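Local coordinates for protein 4-hydroxy-3-methylbut-2-enyl diphosphate reductase (Aquifex aeolicus, PDB 3DNF) that catalyses the reductive conversion of (2E)-4-hydroxy-3-methylbut-2-enyl diphosphate into isopentenyl and dimethylallyl diphosphate, the last step of the non-mevalonate isoprenoid pathway, using an iron-sulfur cluster, at residues K205-V210 against Y229-L234; V2-A7 against Q273-I278; E201-L206 against M213-G218. All blocks are in the same frame, centred on the assembly; numbering follows the deposited sequence.

Interaction 1 of 3, residues K205-V210 against Y229-L234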
ATOM      1  N   LYS B 205      21.230 -19.703   0.159  1.00 33.52           N
ATOM      2  CA  LYS B 205      22.113 -20.136  -0.918  1.00 33.38           C
ATOM      3  C   LYS B 205      23.207 -21.090  -0.426  1.00 32.95           C
ATOM      4  O   LYS B 205      23.574 -22.038  -1.131  1.00 32.85           O
ATOM      5  CB  LYS B 205      22.736 -18.935  -1.635  1.00 33.47           C
ATOM      6  CG  LYS B 205      21.750 -18.100  -2.453  1.00 33.94           C
ATOM      7  CD  LYS B 205      22.458 -17.098  -3.385  1.00 34.20           C
ATOM      8  CE  LYS B 205      23.365 -16.096  -2.636  1.00 35.31           C
ATOM      9  NZ  LYS B 205      22.655 -15.015  -1.872  1.00 37.53           N
ATOM     10  N   LEU B 206      23.719 -20.852   0.779  1.00 32.33           N
ATOM     11  CA  LEU B 206      24.811 -21.669   1.297  1.00 31.94           C
ATOM     12  C   LEU B 206      24.344 -23.026   1.838  1.00 32.04           C
ATOM     13  O   LEU B 206      25.015 -24.049   1.625  1.00 31.93           O
ATOM     14  CB  LEU B 206      25.639 -20.902   2.339  1.00 31.77           C
ATOM     15  CG  LEU B 206      27.009 -21.494   2.711  1.00 31.78           C
ATOM     16  CD1 LEU B 206      27.898 -21.723   1.485  1.00 30.11           C
ATOM     17  CD2 LEU B 206      27.741 -20.641   3.748  1.00 30.94           C
ATOM     18  N   ALA B 207      23.188 -23.039   2.503  1.00 32.02           N
ATOM     19  CA  ALA B 207      22.668 -24.252   3.165  1.00 32.03           C
ATOM     20  C   ALA B 207      22.791 -25.582   2.378  1.00 31.91           C
ATOM     21  O   ALA B 207      23.378 -26.532   2.892  1.00 31.94           O
ATOM     22  CB  ALA B 207      21.235 -24.042   3.675  1.00 32.24           C
ATOM     23  N   PRO B 208      22.243 -25.657   1.146  1.00 31.97           N
ATOM     24  CA  PRO B 208      22.301 -26.938   0.416  1.00 31.71           C
ATOM     25  C   PRO B 208      23.662 -27.239  -0.233  1.00 31.62           C
ATOM     26  O   PRO B 208      23.882 -28.342  -0.736  1.00 31.89           O
ATOM     27  CB  PRO B 208      21.211 -26.781  -0.663  1.00 31.74           C
ATOM     28  CG  PRO B 208      20.524 -25.448  -0.373  1.00 31.49           C
ATOM     29  CD  PRO B 208      21.532 -24.635   0.359  1.00 32.15           C
ATOM     30  N   GLU B 209      24.563 -26.266  -0.192  1.00 31.65           N
ATOM     31  CA  GLU B 209      25.835 -26.297  -0.900  1.00 31.76           C
ATOM     32  C   GLU B 209      26.981 -26.749   0.022  1.00 31.40           C
ATOM     33  O   GLU B 209      28.153 -26.703  -0.361  1.00 31.40           O
ATOM     34  CB  GLU B 209      26.099 -24.885  -1.431  1.00 31.93           C
ATOM     35  CG  GLU B 209      26.966 -24.759  -2.667  1.00 32.70           C
ATOM     36  CD  GLU B 209      27.029 -23.320  -3.186  1.00 32.66           C
ATOM     37  OE1 GLU B 209      26.996 -23.141  -4.427  1.00 34.62           O
ATOM     38  OE2 GLU B 209      27.107 -22.373  -2.361  1.00 35.07           O
ATOM     39  N   VAL B 210      26.627 -27.177   1.237  1.00 31.04           N
ATOM     40  CA  VAL B 210      27.583 -27.637   2.259  1.00 30.67           C
ATOM     41  C   VAL B 210      27.028 -28.862   2.999  1.00 30.63           C
ATOM     42  O   VAL B 210      25.827 -29.134   2.951  1.00 30.52           O
ATOM     43  CB  VAL B 210      27.948 -26.521   3.314  1.00 30.77           C
ATOM     44  CG1 VAL B 210      28.634 -25.311   2.667  1.00 30.69           C
ATOM     45  CG2 VAL B 210      26.720 -26.081   4.125  1.00 29.81           C
ATOM     46  N   TYR B 229      16.092 -21.909  11.589  1.00 30.80           N
ATOM     47  CA  TYR B 229      14.953 -22.603  10.960  1.00 31.17           C
ATOM     48  C   TYR B 229      15.058 -22.648   9.443  1.00 31.33           C
ATOM     49  O   TYR B 229      14.858 -23.699   8.833  1.00 31.21           O
ATOM     50  CB  TYR B 229      13.627 -21.950  11.342  1.00 31.36           C
ATOM     51  CG  TYR B 229      13.226 -22.134  12.780  1.00 31.75           C
ATOM     52  CD1 TYR B 229      13.034 -21.029  13.604  1.00 31.33           C
ATOM     53  CD2 TYR B 229      13.025 -23.411  13.320  1.00 31.89           C
ATOM     54  CE1 TYR B 229      12.666 -21.172  14.922  1.00 31.79           C
ATOM     55  CE2 TYR B 229      12.649 -23.571  14.646  1.00 32.24           C
ATOM     56  CZ  TYR B 229      12.475 -22.439  15.441  1.00 32.30           C
ATOM     57  OH  TYR B 229      12.100 -22.559  16.756  1.00 33.29           O
ATOM     58  N   ILE B 230      15.375 -21.499   8.845  1.00 31.61           N
ATOM     59  CA  ILE B 230      15.554 -21.381   7.394  1.00 32.06           C
ATOM     60  C   ILE B 230      16.593 -22.387   6.878  1.00 31.51           C
ATOM     61  O   ILE B 230      16.382 -23.035   5.849  1.00 31.62           O
ATOM     62  CB  ILE B 230      15.896 -19.908   6.987  1.00 31.90           C
ATOM     63  CG1 ILE B 230      15.884 -19.705   5.474  1.00 32.64           C
ATOM     64  CG2 ILE B 230      17.231 -19.460   7.537  1.00 33.23           C
ATOM     65  CD1 ILE B 230      16.186 -18.255   5.076  1.00 32.94           C
ATOM     66  N   SER B 231      17.685 -22.532   7.627  1.00 31.33           N
ATOM     67  CA  SER B 231      18.773 -23.438   7.280  1.00 30.95           C
ATOM     68  C   SER B 231      18.390 -24.902   7.510  1.00 31.11           C
ATOM     69  O   SER B 231      18.616 -25.741   6.643  1.00 31.17           O
ATOM     70  CB  SER B 231      20.027 -23.085   8.080  1.00 30.71           C
ATOM     71  OG  SER B 231      21.086 -23.993   7.794  1.00 30.04           O
ATOM     72  N   LYS B 232      17.804 -25.177   8.678  1.00 31.11           N
ATOM     73  CA  LYS B 232      17.349 -26.508   9.093  1.00 31.69           C
ATOM     74  C   LYS B 232      16.337 -27.099   8.103  1.00 31.93           C
ATOM     75  O   LYS B 232      16.228 -28.317   7.957  1.00 32.02           O
ATOM     76  CB  LYS B 232      16.755 -26.418  10.512  1.00 31.29           C
ATOM     77  CG  LYS B 232      16.210 -27.715  11.092  1.00 31.01           C
ATOM     78  CD  LYS B 232      17.325 -28.653  11.534  1.00 30.25           C
ATOM     79  CE  LYS B 232      16.750 -29.962  12.047  1.00 30.29           C
ATOM     80  NZ  LYS B 232      17.879 -30.801  12.718  1.00 29.35           N
ATOM     81  N   GLU B 233      15.607 -26.216   7.429  1.00 32.53           N
ATOM     82  CA  GLU B 233      14.641 -26.587   6.405  1.00 33.40           C
ATOM     83  C   GLU B 233      15.316 -27.038   5.105  1.00 33.20           C
ATOM     84  O   GLU B 233      14.775 -27.877   4.382  1.00 33.11           O
ATOM     85  CB  GLU B 233      13.727 -25.394   6.130  1.00 33.26           C
ATOM     86  CG  GLU B 233      12.655 -25.628   5.083  1.00 35.15           C
ATOM     87  CD  GLU B 233      11.881 -24.361   4.772  1.00 34.77           C
ATOM     88  OE1 GLU B 233      11.897 -23.423   5.604  1.00 36.58           O
ATOM     89  OE2 GLU B 233      11.245 -24.314   3.695  1.00 37.40           O
ATOM     90  N   LEU B 234      16.490 -26.478   4.814  1.00 33.19           N
ATOM     91  CA  LEU B 234      17.208 -26.774   3.565  1.00 33.38           C
ATOM     92  C   LEU B 234      18.370 -27.753   3.744  1.00 33.33           C
ATOM     93  O   LEU B 234      18.900 -28.282   2.761  1.00 33.35           O
ATOM     94  CB  LEU B 234      17.720 -25.487   2.909  1.00 33.32           C
ATOM     95  CG  LEU B 234      16.704 -24.414   2.513  1.00 33.56           C
ATOM     96  CD1 LEU B 234      17.421 -23.115   2.166  1.00 33.15           C
ATOM     97  CD2 LEU B 234      15.818 -24.874   1.362  1.00 34.10           C
TER
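Leu234 CB lies obliquely off one face of the Pro208 ring, beyond its CG side, 4.3 Å from Pro208 CG. This is helix-to-helix packing in an open alpha/beta lobe: helices 195-206 and 222-234 lie side by side on one face of a parallel four-stranded sheet, and the contact joins Ala207 and Pro208, which follow directly on the first, to Ser231 and Leu234 of the second. Ala207 sits at its centre, with its CB 3.9 Å from Leu234 CB and its CA 5.7 Å from that of Ser231, which allows the backbones a close approach. Leu234 holds CG anti to its carbonyl carbon (chi1 -60°), which brings its CD1 toward Lys204 O of helix 195-206. Each backbone is tightly curved here: Glu209 N bonds to Leu206 O at 2.9 Å, and Leu234 N to Ser231 O at 2.9 Å. Ala207 O accepts a bond from Asn235 ND2, so a polar tie lies beside the apolar one. The hydroxyl of Ser231 is also satisfied although buried, through a hydrogen bond with Thr238 OG1; its OG meets the methyl of Ala207 merely by packing, 4.1 Å from Ala207 CB.

Interaction 2 of 3, residues V2-A7 against Q273-I278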
ATOM      1  N   VAL B   2      39.274 -29.214   6.688  1.00 68.66           N
ATOM      2  CA  VAL B   2      38.334 -29.182   5.559  1.00 67.09           C
ATOM      3  C   VAL B   2      38.081 -27.748   5.063  1.00 65.74           C
ATOM      4  O   VAL B   2      38.805 -26.814   5.435  1.00 65.67           O
ATOM      5  CB  VAL B   2      36.990 -29.907   5.903  1.00 67.33           C
ATOM      6  CG1 VAL B   2      37.240 -31.385   6.228  1.00 67.49           C
ATOM      7  CG2 VAL B   2      36.248 -29.210   7.051  1.00 67.20           C
ATOM      8  N   ASP B   3      37.058 -27.579   4.223  1.00 63.74           N
ATOM      9  CA  ASP B   3      36.711 -26.270   3.684  1.00 61.80           C
ATOM     10  C   ASP B   3      35.614 -25.590   4.514  1.00 59.79           C
ATOM     11  O   ASP B   3      34.488 -26.092   4.608  1.00 59.74           O
ATOM     12  CB  ASP B   3      36.266 -26.403   2.229  1.00 62.29           C
ATOM     13  CG  ASP B   3      36.752 -25.255   1.363  1.00 63.85           C
ATOM     14  OD1 ASP B   3      36.888 -24.118   1.877  1.00 65.95           O
ATOM     15  OD2 ASP B   3      37.003 -25.493   0.160  1.00 66.04           O
ATOM     16  N   ILE B   4      35.950 -24.448   5.111  1.00 57.03           N
ATOM     17  CA  ILE B   4      34.989 -23.685   5.919  1.00 54.06           C
ATOM     18  C   ILE B   4      34.598 -22.419   5.181  1.00 51.50           C
ATOM     19  O   ILE B   4      35.459 -21.618   4.827  1.00 51.57           O
ATOM     20  CB  ILE B   4      35.574 -23.260   7.293  1.00 54.42           C
ATOM     21  CG1 ILE B   4      36.619 -24.262   7.806  1.00 54.62           C
ATOM     22  CG2 ILE B   4      34.451 -23.014   8.305  1.00 54.47           C
ATOM     23  CD1 ILE B   4      38.034 -24.023   7.261  1.00 55.27           C
ATOM     24  N   ILE B   5      33.306 -22.231   4.948  1.00 48.17           N
ATOM     25  CA  ILE B   5      32.849 -20.999   4.326  1.00 45.04           C
ATOM     26  C   ILE B   5      31.919 -20.221   5.253  1.00 42.71           C
ATOM     27  O   ILE B   5      30.864 -20.706   5.665  1.00 42.14           O
ATOM     28  CB  ILE B   5      32.231 -21.224   2.918  1.00 45.15           C
ATOM     29  CG1 ILE B   5      31.769 -19.895   2.306  1.00 44.85           C
ATOM     30  CG2 ILE B   5      31.106 -22.252   2.976  1.00 45.87           C
ATOM     31  CD1 ILE B   5      31.655 -19.889   0.795  1.00 45.31           C
ATOM     32  N   ILE B   6      32.348 -19.014   5.594  1.00 40.09           N
ATOM     33  CA  ILE B   6      31.513 -18.090   6.355  1.00 37.68           C
ATOM     34  C   ILE B   6      30.587 -17.396   5.363  1.00 36.55           C
ATOM     35  O   ILE B   6      31.050 -16.771   4.406  1.00 36.01           O
ATOM     36  CB  ILE B   6      32.357 -17.068   7.165  1.00 37.50           C
ATOM     37  CG1 ILE B   6      33.245 -17.805   8.171  1.00 36.95           C
ATOM     38  CG2 ILE B   6      31.448 -16.056   7.887  1.00 35.84           C
ATOM     39  CD1 ILE B   6      34.356 -16.967   8.753  1.00 37.54           C
ATOM     40  N   ALA B   7      29.283 -17.546   5.584  1.00 35.21           N
ATOM     41  CA  ALA B   7      28.265 -16.958   4.717  1.00 33.90           C
ATOM     42  C   ALA B   7      28.411 -15.442   4.648  1.00 33.45           C
ATOM     43  O   ALA B   7      28.733 -14.784   5.645  1.00 31.86           O
ATOM     44  CB  ALA B   7      26.862 -17.335   5.202  1.00 33.83           C
ATOM     45  N   GLN B 273      36.196 -17.610  16.410  1.00 32.74           N
ATOM     46  CA  GLN B 273      36.345 -18.606  17.468  1.00 33.23           C
ATOM     47  C   GLN B 273      35.725 -19.929  17.041  1.00 33.42           C
ATOM     48  O   GLN B 273      36.310 -20.991  17.243  1.00 33.96           O
ATOM     49  CB  GLN B 273      35.693 -18.130  18.764  1.00 33.27           C
ATOM     50  CG  GLN B 273      36.516 -17.125  19.549  1.00 33.51           C
ATOM     51  CD  GLN B 273      36.056 -16.967  20.984  1.00 33.81           C
ATOM     52  OE1 GLN B 273      36.793 -16.443  21.816  1.00 34.70           O
ATOM     53  NE2 GLN B 273      34.834 -17.410  21.284  1.00 33.72           N
ATOM     54  N   VAL B 274      34.538 -19.843  16.444  1.00 33.73           N
ATOM     55  CA  VAL B 274      33.830 -21.009  15.928  1.00 34.18           C
ATOM     56  C   VAL B 274      34.577 -21.657  14.745  1.00 34.54           C
ATOM     57  O   VAL B 274      34.786 -22.879  14.727  1.00 34.43           O
ATOM     58  CB  VAL B 274      32.365 -20.652  15.571  1.00 33.89           C
ATOM     59  CG1 VAL B 274      31.683 -21.788  14.780  1.00 34.38           C
ATOM     60  CG2 VAL B 274      31.592 -20.333  16.846  1.00 33.84           C
ATOM     61  N   LYS B 275      34.998 -20.828  13.788  1.00 34.80           N
ATOM     62  CA  LYS B 275      35.735 -21.284  12.612  1.00 35.11           C
ATOM     63  C   LYS B 275      37.001 -22.054  12.982  1.00 35.41           C
ATOM     64  O   LYS B 275      37.239 -23.140  12.455  1.00 35.04           O
ATOM     65  CB  LYS B 275      36.073 -20.107  11.685  1.00 35.08           C
ATOM     66  CG  LYS B 275      36.932 -20.465  10.473  1.00 35.80           C
ATOM     67  CD  LYS B 275      37.134 -19.257   9.585  1.00 35.48           C
ATOM     68  CE  LYS B 275      38.031 -19.596   8.424  1.00 36.39           C
ATOM     69  NZ  LYS B 275      37.563 -18.874   7.214  1.00 37.46           N
ATOM     70  N   SER B 276      37.815 -21.507  13.879  1.00 35.59           N
ATOM     71  CA  SER B 276      39.075 -22.180  14.196  1.00 35.91           C
ATOM     72  C   SER B 276      38.923 -23.358  15.164  1.00 36.19           C
ATOM     73  O   SER B 276      39.825 -24.190  15.273  1.00 35.93           O
ATOM     74  CB  SER B 276      40.163 -21.196  14.642  1.00 35.85           C
ATOM     75  OG  SER B 276      39.650 -20.204  15.495  1.00 36.38           O
ATOM     76  N   ARG B 277      37.785 -23.438  15.852  1.00 36.75           N
ATOM     77  CA  ARG B 277      37.464 -24.638  16.634  1.00 37.16           C
ATOM     78  C   ARG B 277      37.037 -25.759  15.688  1.00 37.25           C
ATOM     79  O   ARG B 277      37.390 -26.922  15.903  1.00 37.31           O
ATOM     80  CB  ARG B 277      36.421 -24.343  17.736  1.00 37.28           C
ATOM     81  CG  ARG B 277      35.763 -25.558  18.441  1.00 37.22           C
ATOM     82  CD  ARG B 277      36.659 -26.794  18.610  1.00 39.42           C
ATOM     83  NE  ARG B 277      37.260 -26.929  19.931  1.00 39.59           N
ATOM     84  CZ  ARG B 277      37.641 -28.086  20.466  1.00 40.22           C
ATOM     85  NH1 ARG B 277      37.484 -29.226  19.798  1.00 39.18           N
ATOM     86  NH2 ARG B 277      38.180 -28.105  21.678  1.00 40.80           N
ATOM     87  N   ILE B 278      36.302 -25.409  14.633  1.00 37.35           N
ATOM     88  CA  ILE B 278      35.948 -26.379  13.583  1.00 37.52           C
ATOM     89  C   ILE B 278      37.208 -26.912  12.890  1.00 37.89           C
ATOM     90  O   ILE B 278      37.322 -28.116  12.642  1.00 37.66           O
ATOM     91  CB  ILE B 278      34.924 -25.795  12.571  1.00 37.44           C
ATOM     92  CG1 ILE B 278      33.562 -25.612  13.254  1.00 37.05           C
ATOM     93  CG2 ILE B 278      34.782 -26.691  11.346  1.00 37.13           C
ATOM     94  CD1 ILE B 278      32.570 -24.772  12.479  1.00 36.29           C
TER
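Ile4 and Ile6 of the protein's first strand pack against the aliphatic chain of Lys275 from its last helix, a partly exposed strand-on-helix contact in which helix 268-281 lies over the edge strand 3-6. The approach is closest at the backbone between Ile4 and Lys275, whose CA atoms are 7.1 Å apart. Lys275 is extended as far as its CE (chi1, chi2 and chi3 within 4° of 180°), and this straight methylene chain reaches out over the strand. Ile4 touches it near the root, CG2 lying 4.2 Å from Lys275 CG. Further out, Ile6 crosses it at about a right angle, with Ile6 CD1 3.7 Å from Lys275 CD and 4.0 Å from Lys275 NZ. Strand 3-6 borders a parallel sheet and shares backbone hydrogen bonds with its neighbour 257-262, Ile5 pairing with Val258 and Ile260. In this open alpha/beta arrangement the sheet is sandwiched between helices: Ile4 and Ile6 face helix 268-281, while Ile5, on the reverse face, meets Leu206 of helix 195-206. Ile278, one turn after Lys275, points toward the strand as well but comes no nearer than 4.7 Å, and packs on Ile260 of the adjacent strand.

Interaction 3 of 3, residues E201-L206 against M213-G218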
ATOM      1  N   GLU B 201      19.014 -14.703   2.908  1.00 32.24           N
ATOM      2  CA  GLU B 201      19.189 -15.228   1.540  1.00 32.43           C
ATOM      3  C   GLU B 201      20.570 -15.837   1.307  1.00 32.37           C
ATOM      4  O   GLU B 201      20.719 -16.775   0.517  1.00 32.57           O
ATOM      5  CB  GLU B 201      18.916 -14.142   0.494  1.00 32.64           C
ATOM      6  CG  GLU B 201      17.501 -13.532   0.535  1.00 34.15           C
ATOM      7  CD  GLU B 201      16.375 -14.570   0.549  1.00 35.97           C
ATOM      8  OE1 GLU B 201      16.472 -15.596  -0.156  1.00 36.68           O
ATOM      9  OE2 GLU B 201      15.377 -14.343   1.265  1.00 37.82           O
ATOM     10  N   SER B 202      21.571 -15.291   1.985  1.00 32.48           N
ATOM     11  CA  SER B 202      22.920 -15.834   1.963  1.00 32.80           C
ATOM     12  C   SER B 202      22.980 -17.216   2.619  1.00 32.95           C
ATOM     13  O   SER B 202      23.716 -18.087   2.158  1.00 32.62           O
ATOM     14  CB  SER B 202      23.890 -14.865   2.646  1.00 32.90           C
ATOM     15  OG  SER B 202      25.221 -15.361   2.620  1.00 33.90           O
ATOM     16  N   VAL B 203      22.203 -17.407   3.688  1.00 32.96           N
ATOM     17  CA  VAL B 203      22.034 -18.725   4.324  1.00 33.46           C
ATOM     18  C   VAL B 203      21.258 -19.676   3.412  1.00 33.59           C
ATOM     19  O   VAL B 203      21.624 -20.848   3.273  1.00 33.40           O
ATOM     20  CB  VAL B 203      21.360 -18.596   5.712  1.00 33.48           C
ATOM     21  CG1 VAL B 203      20.792 -19.928   6.185  1.00 33.84           C
ATOM     22  CG2 VAL B 203      22.361 -18.056   6.716  1.00 33.94           C
ATOM     23  N   LYS B 204      20.205 -19.160   2.777  1.00 33.77           N
ATOM     24  CA  LYS B 204      19.434 -19.926   1.787  1.00 33.80           C
ATOM     25  C   LYS B 204      20.311 -20.511   0.679  1.00 33.77           C
ATOM     26  O   LYS B 204      20.144 -21.672   0.308  1.00 33.76           O
ATOM     27  CB  LYS B 204      18.326 -19.078   1.156  1.00 34.05           C
ATOM     28  CG  LYS B 204      17.078 -18.926   2.002  1.00 34.70           C
ATOM     29  CD  LYS B 204      15.817 -19.019   1.143  1.00 37.30           C
ATOM     30  CE  LYS B 204      14.556 -18.655   1.928  1.00 37.99           C
ATOM     31  NZ  LYS B 204      14.507 -17.208   2.270  1.00 38.38           N
ATOM     32  N   LYS B 205      21.230 -19.703   0.159  1.00 33.52           N
ATOM     33  CA  LYS B 205      22.113 -20.136  -0.918  1.00 33.38           C
ATOM     34  C   LYS B 205      23.207 -21.090  -0.426  1.00 32.95           C
ATOM     35  O   LYS B 205      23.574 -22.038  -1.131  1.00 32.85           O
ATOM     36  CB  LYS B 205      22.736 -18.935  -1.635  1.00 33.47           C
ATOM     37  CG  LYS B 205      21.750 -18.100  -2.453  1.00 33.94           C
ATOM     38  CD  LYS B 205      22.458 -17.098  -3.385  1.00 34.20           C
ATOM     39  CE  LYS B 205      23.365 -16.096  -2.636  1.00 35.31           C
ATOM     40  NZ  LYS B 205      22.655 -15.015  -1.872  1.00 37.53           N
ATOM     41  N   LEU B 206      23.719 -20.852   0.779  1.00 32.33           N
ATOM     42  CA  LEU B 206      24.811 -21.669   1.297  1.00 31.94           C
ATOM     43  C   LEU B 206      24.344 -23.026   1.838  1.00 32.04           C
ATOM     44  O   LEU B 206      25.015 -24.049   1.625  1.00 31.93           O
ATOM     45  CB  LEU B 206      25.639 -20.902   2.339  1.00 31.77           C
ATOM     46  CG  LEU B 206      27.009 -21.494   2.711  1.00 31.78           C
ATOM     47  CD1 LEU B 206      27.898 -21.723   1.485  1.00 30.11           C
ATOM     48  CD2 LEU B 206      27.741 -20.641   3.748  1.00 30.94           C
ATOM     49  N   MET B 213      25.682 -27.017   8.375  1.00 29.55           N
ATOM     50  CA  MET B 213      25.458 -25.599   8.601  1.00 29.76           C
ATOM     51  C   MET B 213      25.543 -25.290  10.092  1.00 29.29           C
ATOM     52  O   MET B 213      24.882 -25.937  10.907  1.00 28.56           O
ATOM     53  CB  MET B 213      24.087 -25.194   8.044  1.00 29.84           C
ATOM     54  CG  MET B 213      24.094 -24.806   6.572  1.00 30.46           C
ATOM     55  SD  MET B 213      25.207 -23.407   6.214  1.00 32.68           S
ATOM     56  CE  MET B 213      24.394 -22.001   6.980  1.00 31.40           C
ATOM     57  N   ILE B 214      26.375 -24.307  10.437  1.00 29.71           N
ATOM     58  CA  ILE B 214      26.458 -23.759  11.798  1.00 29.83           C
ATOM     59  C   ILE B 214      25.875 -22.349  11.845  1.00 29.54           C
ATOM     60  O   ILE B 214      26.311 -21.467  11.104  1.00 29.65           O
ATOM     61  CB  ILE B 214      27.925 -23.721  12.333  1.00 29.75           C
ATOM     62  CG1 ILE B 214      28.605 -25.097  12.226  1.00 29.39           C
ATOM     63  CG2 ILE B 214      27.975 -23.155  13.770  1.00 29.79           C
ATOM     64  CD1 ILE B 214      27.896 -26.261  12.961  1.00 28.12           C
ATOM     65  N   ILE B 215      24.887 -22.151  12.714  1.00 29.46           N
ATOM     66  CA  ILE B 215      24.246 -20.850  12.917  1.00 29.50           C
ATOM     67  C   ILE B 215      24.574 -20.359  14.330  1.00 29.92           C
ATOM     68  O   ILE B 215      24.246 -21.022  15.326  1.00 30.21           O
ATOM     69  CB  ILE B 215      22.696 -20.919  12.683  1.00 29.69           C
ATOM     70  CG1 ILE B 215      22.346 -21.378  11.244  1.00 29.02           C
ATOM     71  CG2 ILE B 215      22.011 -19.606  13.075  1.00 29.49           C
ATOM     72  CD1 ILE B 215      22.910 -20.520  10.106  1.00 30.95           C
ATOM     73  N   ILE B 216      25.248 -19.214  14.413  1.00 30.27           N
ATOM     74  CA  ILE B 216      25.705 -18.687  15.697  1.00 30.00           C
ATOM     75  C   ILE B 216      24.803 -17.527  16.167  1.00 30.73           C
ATOM     76  O   ILE B 216      24.347 -16.710  15.361  1.00 30.14           O
ATOM     77  CB  ILE B 216      27.192 -18.232  15.635  1.00 30.31           C
ATOM     78  CG1 ILE B 216      28.080 -19.329  15.063  1.00 30.07           C
ATOM     79  CG2 ILE B 216      27.698 -17.832  17.034  1.00 29.49           C
ATOM     80  CD1 ILE B 216      29.366 -18.795  14.458  1.00 31.08           C
ATOM     81  N   GLY B 217      24.539 -17.476  17.474  1.00 31.20           N
ATOM     82  CA  GLY B 217      23.778 -16.381  18.056  1.00 32.03           C
ATOM     83  C   GLY B 217      23.127 -16.738  19.368  1.00 32.60           C
ATOM     84  O   GLY B 217      22.980 -17.922  19.700  1.00 32.62           O
ATOM     85  N   GLY B 218      22.728 -15.717  20.123  1.00 32.84           N
ATOM     86  CA  GLY B 218      22.015 -15.941  21.382  1.00 33.54           C
ATOM     87  C   GLY B 218      20.684 -16.606  21.087  1.00 34.13           C
ATOM     88  O   GLY B 218      20.083 -16.330  20.045  1.00 33.89           O
TER
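Val203 points its two methyls at two different residues of strand 213-216: Val203 CG1 meets Met213 CE at 4.2 Å, and Val203 CG2 meets Ile215 CD1, also at 4.2 Å. Met213 and Ile215, two residues apart, emerge on the same face of the sheet, and their ends converge, Met213 CE lying 3.8 Å from Ile215 CD1. Met213 is folded at every bond (chi2 -59°, chi3 -70°), which turns the thioether forward along the strand and brings CE against Val203 CG1. Ile215 sets off to one side of the helix at CB, and the bend at CG1 carries CD1 to Val203. One turn after Val203, Leu206 packs on the sulfur itself, its CG 4.4 Å from Met213 SD. The axes of helix segment 201-206 and strand 213-216 make 161° and approach to 10.7 Å, the layered packing of an alpha/beta fold. Leu227 and Ile230 of helix 222-234 close in on Val203 too. Ile215 is about 8 Å, side chain to side chain, from Ser221, a predicted substrate-binding residue. All four touching residues are buried and the interface is purely apolar, held by fit and exclusion of water without any directional bond.

Overall arrangement
All three contacts belong to one parallel sheet and its helices. Interactions 1 and 3 share Lys205 and Leu206, have centres about 7 Å apart, and meet where Ser231 OG lies 3.2 Å from Met213 CB. Interaction 2 lies on the other face, its centre about 12 Å from that of interaction 3 and 16 Å from that of interaction 1. Leu206 CD1 reaches Ile5 CG2, and Val274 CG2 reaches Ile216 CD1, both at 3.6 Å, linking the layers. Interactions 1 and 2 are remote from the annotated sites; in interaction 3 the Ile215 side chain is about 8 Å from that of Ser221 and 9 Å from that of Asn223, predicted substrate residues, and helix 195-206 starts at Ala195, in the cluster pocket.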